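Protein RMD9, mitochondrial (Saccharomyces cerevisiae S288C, PDB 7A9X) binds a dodecameric sequence element in the 3'-UTRs of yeast mitochondrial mRNAs and takes part in the processing or stability of these transcripts. Local coordinates at residues I399-F404 against I436-I441. Numbering follows the deposited sequence.
Sequences IDEPFF and IISYRI. With nucleotides of chain B.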
loop_
_atom_site.group_PDB
_atom_site.type_symbol
_atom_site.label_atom_id
_atom_site.label_comp_id
_atom_site.label_asym_id
_atom_site.label_seq_id
_atom_site.Cartn_x
_atom_site.Cartn_y
_atom_site.Cartn_z
ATOM N N ILE A 399 -3.680 13.636 -17.815
ATOM C CA ILE A 399 -4.352 12.513 -17.176
ATOM C C ILE A 399 -3.453 11.286 -17.221
ATOM O O ILE A 399 -2.862 10.962 -18.260
ATOM C CB ILE A 399 -5.710 12.242 -17.840
ATOM C CG1 ILE A 399 -6.614 13.469 -17.713
ATOM C CG2 ILE A 399 -6.379 11.036 -17.203
ATOM C CD1 ILE A 399 -8.005 13.263 -18.267
ATOM N N ASP A 400 -3.326 10.615 -16.085
ATOM C CA ASP A 400 -2.621 9.349 -15.993
ATOM C C ASP A 400 -3.596 8.196 -16.198
ATOM O O ASP A 400 -4.811 8.341 -16.044
ATOM C CB ASP A 400 -1.933 9.223 -14.636
ATOM C CG ASP A 400 -2.815 9.700 -13.497
ATOM O OD1 ASP A 400 -3.102 10.914 -13.434
ATOM O OD2 ASP A 400 -3.245 8.859 -12.682
ATOM N N GLU A 401 -3.049 7.038 -16.545
ATOM C CA GLU A 401 -3.896 5.888 -16.831
ATOM C C GLU A 401 -4.659 5.380 -15.609
ATOM O O GLU A 401 -5.836 5.021 -15.744
ATOM C CB GLU A 401 -3.077 4.747 -17.436
ATOM C CG GLU A 401 -3.924 3.799 -18.262
ATOM C CD GLU A 401 -3.317 2.423 -18.386
ATOM O OE1 GLU A 401 -2.784 1.912 -17.375
ATOM O OE2 GLU A 401 -3.375 1.855 -19.497
ATOM N N PRO A 402 -4.051 5.304 -14.415
ATOM C CA PRO A 402 -4.826 4.832 -13.254
ATOM C C PRO A 402 -6.064 5.664 -12.965
ATOM O O PRO A 402 -7.043 5.126 -12.435
ATOM C CB PRO A 402 -3.811 4.907 -12.106
ATOM C CG PRO A 402 -2.504 4.705 -12.768
ATOM C CD PRO A 402 -2.621 5.442 -14.073
ATOM N N PHE A 403 -6.053 6.955 -13.307
ATOM C CA PHE A 403 -7.239 7.788 -13.128
ATOM C C PHE A 403 -8.448 7.180 -13.830
ATOM O O PHE A 403 -9.519 7.031 -13.230
ATOM C CB PHE A 403 -6.967 9.202 -13.645
ATOM C CG PHE A 403 -8.173 10.105 -13.619
ATOM C CD1 PHE A 403 -8.577 10.712 -12.439
ATOM C CD2 PHE A 403 -8.896 10.355 -14.777
ATOM C CE1 PHE A 403 -9.681 11.545 -12.411
ATOM C CE2 PHE A 403 -10.001 11.188 -14.757
ATOM C CZ PHE A 403 -10.395 11.784 -13.574
ATOM N N PHE A 404 -8.294 6.814 -15.103
ATOM C CA PHE A 404 -9.385 6.188 -15.837
ATOM C C PHE A 404 -9.535 4.704 -15.516
ATOM O O PHE A 404 -10.641 4.168 -15.642
ATOM C CB PHE A 404 -9.190 6.383 -17.343
ATOM C CG PHE A 404 -9.685 7.712 -17.852
ATOM C CD1 PHE A 404 -11.029 8.051 -17.747
ATOM C CD2 PHE A 404 -8.816 8.614 -18.448
ATOM C CE1 PHE A 404 -11.495 9.269 -18.219
ATOM C CE2 PHE A 404 -9.275 9.835 -18.923
ATOM C CZ PHE A 404 -10.617 10.163 -18.807
ATOM N N ILE A 436 -0.804 -2.427 -19.343
ATOM C CA ILE A 436 -1.660 -3.597 -19.487
ATOM C C ILE A 436 -2.853 -3.578 -18.545
ATOM O O ILE A 436 -3.779 -4.376 -18.726
ATOM C CB ILE A 436 -0.857 -4.893 -19.265
ATOM C CG1 ILE A 436 -0.369 -4.985 -17.818
ATOM C CG2 ILE A 436 0.319 -4.961 -20.227
ATOM C CD1 ILE A 436 0.377 -6.270 -17.513
ATOM N N ILE A 437 -2.857 -2.690 -17.546
ATOM C CA ILE A 437 -3.961 -2.644 -16.590
ATOM C C ILE A 437 -5.266 -2.286 -17.292
ATOM O O ILE A 437 -6.305 -2.914 -17.055
ATOM C CB ILE A 437 -3.652 -1.653 -15.453
ATOM C CG1 ILE A 437 -2.257 -1.899 -14.873
ATOM C CG2 ILE A 437 -4.720 -1.743 -14.368
ATOM C CD1 ILE A 437 -2.079 -3.248 -14.233
ATOM N N SER A 438 -5.235 -1.269 -18.158
ATOM C CA SER A 438 -6.445 -0.837 -18.851
ATOM C C SER A 438 -7.028 -1.964 -19.694
ATOM O O SER A 438 -8.233 -2.238 -19.640
ATOM C CB SER A 438 -6.139 0.381 -19.721
ATOM O OG SER A 438 -5.116 0.085 -20.659
ATOM N N TYR A 439 -6.182 -2.632 -20.482
ATOM C CA TYR A 439 -6.665 -3.714 -21.331
ATOM C C TYR A 439 -7.221 -4.864 -20.503
ATOM O O TYR A 439 -8.169 -5.532 -20.932
ATOM C CB TYR A 439 -5.543 -4.194 -22.253
ATOM C CG TYR A 439 -4.998 -3.107 -23.160
ATOM C CD1 TYR A 439 -3.985 -2.258 -22.729
ATOM C CD2 TYR A 439 -5.500 -2.929 -24.444
ATOM C CE1 TYR A 439 -3.486 -1.261 -23.551
ATOM C CE2 TYR A 439 -5.005 -1.934 -25.274
ATOM C CZ TYR A 439 -3.998 -1.104 -24.822
ATOM O OH TYR A 439 -3.501 -0.115 -25.640
ATOM N N ARG A 440 -6.660 -5.105 -19.316
ATOM C CA ARG A 440 -7.242 -6.096 -18.416
ATOM C C ARG A 440 -8.625 -5.665 -17.946
ATOM O O ARG A 440 -9.563 -6.470 -17.941
ATOM C CB ARG A 440 -6.320 -6.331 -17.219
ATOM C CG ARG A 440 -5.111 -7.195 -17.522
ATOM C CD ARG A 440 -4.159 -7.252 -16.341
ATOM N NE ARG A 440 -3.030 -8.139 -16.602
ATOM C CZ ARG A 440 -1.972 -8.256 -15.807
ATOM N NH1 ARG A 440 -1.891 -7.537 -14.694
ATOM N NH2 ARG A 440 -0.992 -9.091 -16.128
ATOM N N ILE A 441 -8.771 -4.398 -17.553
ATOM C CA ILE A 441 -10.050 -3.921 -17.035
ATOM C C ILE A 441 -11.089 -3.852 -18.146
ATOM O O ILE A 441 -12.265 -4.170 -17.933
ATOM C CB ILE A 441 -9.867 -2.557 -16.346
ATOM C CG1 ILE A 441 -8.880 -2.681 -15.183
ATOM C CG2 ILE A 441 -11.204 -2.027 -15.852
ATOM C CD1 ILE A 441 -8.398 -1.355 -14.656
ATOM P P U B 11 -8.864 -2.947 -8.623
ATOM O OP1 U B 11 -10.312 -3.176 -8.372
ATOM O OP2 U B 11 -7.895 -3.146 -7.516
ATOM O "O5'" U B 11 -8.416 -3.868 -9.845
ATOM C "C5'" U B 11 -9.180 -3.925 -11.038
ATOM C "C4'" U B 11 -8.478 -4.724 -12.105
ATOM O "O4'" U B 11 -7.290 -4.016 -12.549
ATOM C "C3'" U B 11 -7.953 -6.087 -11.683
ATOM O "O3'" U B 11 -8.954 -7.087 -11.656
ATOM C "C2'" U B 11 -6.852 -6.345 -12.702
ATOM O "O2'" U B 11 -7.402 -6.754 -13.945
ATOM C "C1'" U B 11 -6.272 -4.941 -12.874
ATOM N N1 U B 11 -5.121 -4.704 -11.976
ATOM C C2 U B 11 -3.907 -5.280 -12.306
ATOM O O2 U B 11 -3.740 -5.969 -13.299
ATOM N N3 U B 11 -2.887 -5.011 -11.428
ATOM C C4 U B 11 -2.960 -4.246 -10.280
ATOM O O4 U B 11 -1.955 -4.097 -9.585
ATOM C C5 U B 11 -4.249 -3.690 -10.010
ATOM C C6 U B 11 -5.260 -3.933 -10.848
ATOM P P U B 10 -5.060 -1.151 -5.454
ATOM O OP1 U B 10 -6.193 -1.751 -4.703
ATOM O OP2 U B 10 -3.867 -1.983 -5.758
ATOM O "O5'" U B 10 -5.634 -0.577 -6.826
ATOM C "C5'" U B 10 -6.904 0.058 -6.888
ATOM C "C4'" U B 10 -7.288 0.359 -8.314
ATOM O "O4'" U B 10 -6.260 1.184 -8.915
ATOM C "C3'" U B 10 -7.398 -0.851 -9.233
ATOM O "O3'" U B 10 -8.683 -1.450 -9.178
ATOM C "C2'" U B 10 -7.062 -0.285 -10.610
ATOM O "O2'" U B 10 -8.210 0.286 -11.218
ATOM C "C1'" U B 10 -6.076 0.835 -10.268
ATOM N N1 U B 10 -4.661 0.441 -10.463
ATOM C C2 U B 10 -4.051 0.817 -11.646
ATOM O O2 U B 10 -4.628 1.440 -12.519
ATOM N N3 U B 10 -2.738 0.434 -11.766
ATOM C C4 U B 10 -1.992 -0.268 -10.842
ATOM O O4 U B 10 -0.818 -0.539 -11.096
ATOM C C5 U B 10 -2.693 -0.617 -9.644
ATOM C C6 U B 10 -3.971 -0.257 -9.499
#
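Glu401 reaches Ser438 between helix 401-410 and helix 436-445, and its carboxylate makes most of this buried contact. CB heads toward helix 436-445; CG stands anti to the backbone N (chi1 -156°) and the chain stays extended, which carries the acid group across a gap whose nearest CA pair, Glu401 and Ser438, is 7.5 Å apart. Glu401 CD lies 3.7 Å from Ser438 CB. Beyond it the two oxygens part: Glu401 OE2 and Ser438 OG share a hydrogen bond of 2.7 Å, and Ser438 OG also bonds Arg434 NH1 and Thr435 O. Glu401 OE1 meets Ile437 CB at 4.1 Å and has its stronger polar bond with Thr435 OG1, with Asn405 as a further partner; together these bonds probably hold the carboxylate's rotation. With an alanine in place of this acid, Ser438 OG and Thr435 OG1 would probably lose their carboxylate partner and a gap would be likely to open between the two helices.

Beside this polar bridge lies the RNA. Pro402 CB and Ile437 CG2 approach O2 of U10 of chain B at 3.6 and 3.7 Å, one from each helix, while Ile437 CD1 reaches on to U11 of chain B. Arg440 NH1 donates to O2 of U11 of chain B over 2.8 Å at 155°, and its guanidinium, held by Asp480 and Asp134, meets the base near its own plane. Such base contacts are consistent with recognition by the first helices of adjacent PPR repeats, as these two helices are inferred to be. Helix 401-410 and helix 436-445 thus line the RNA, with Tyr427 of the intervening helix 417-429 touching both Glu401 and Ser438.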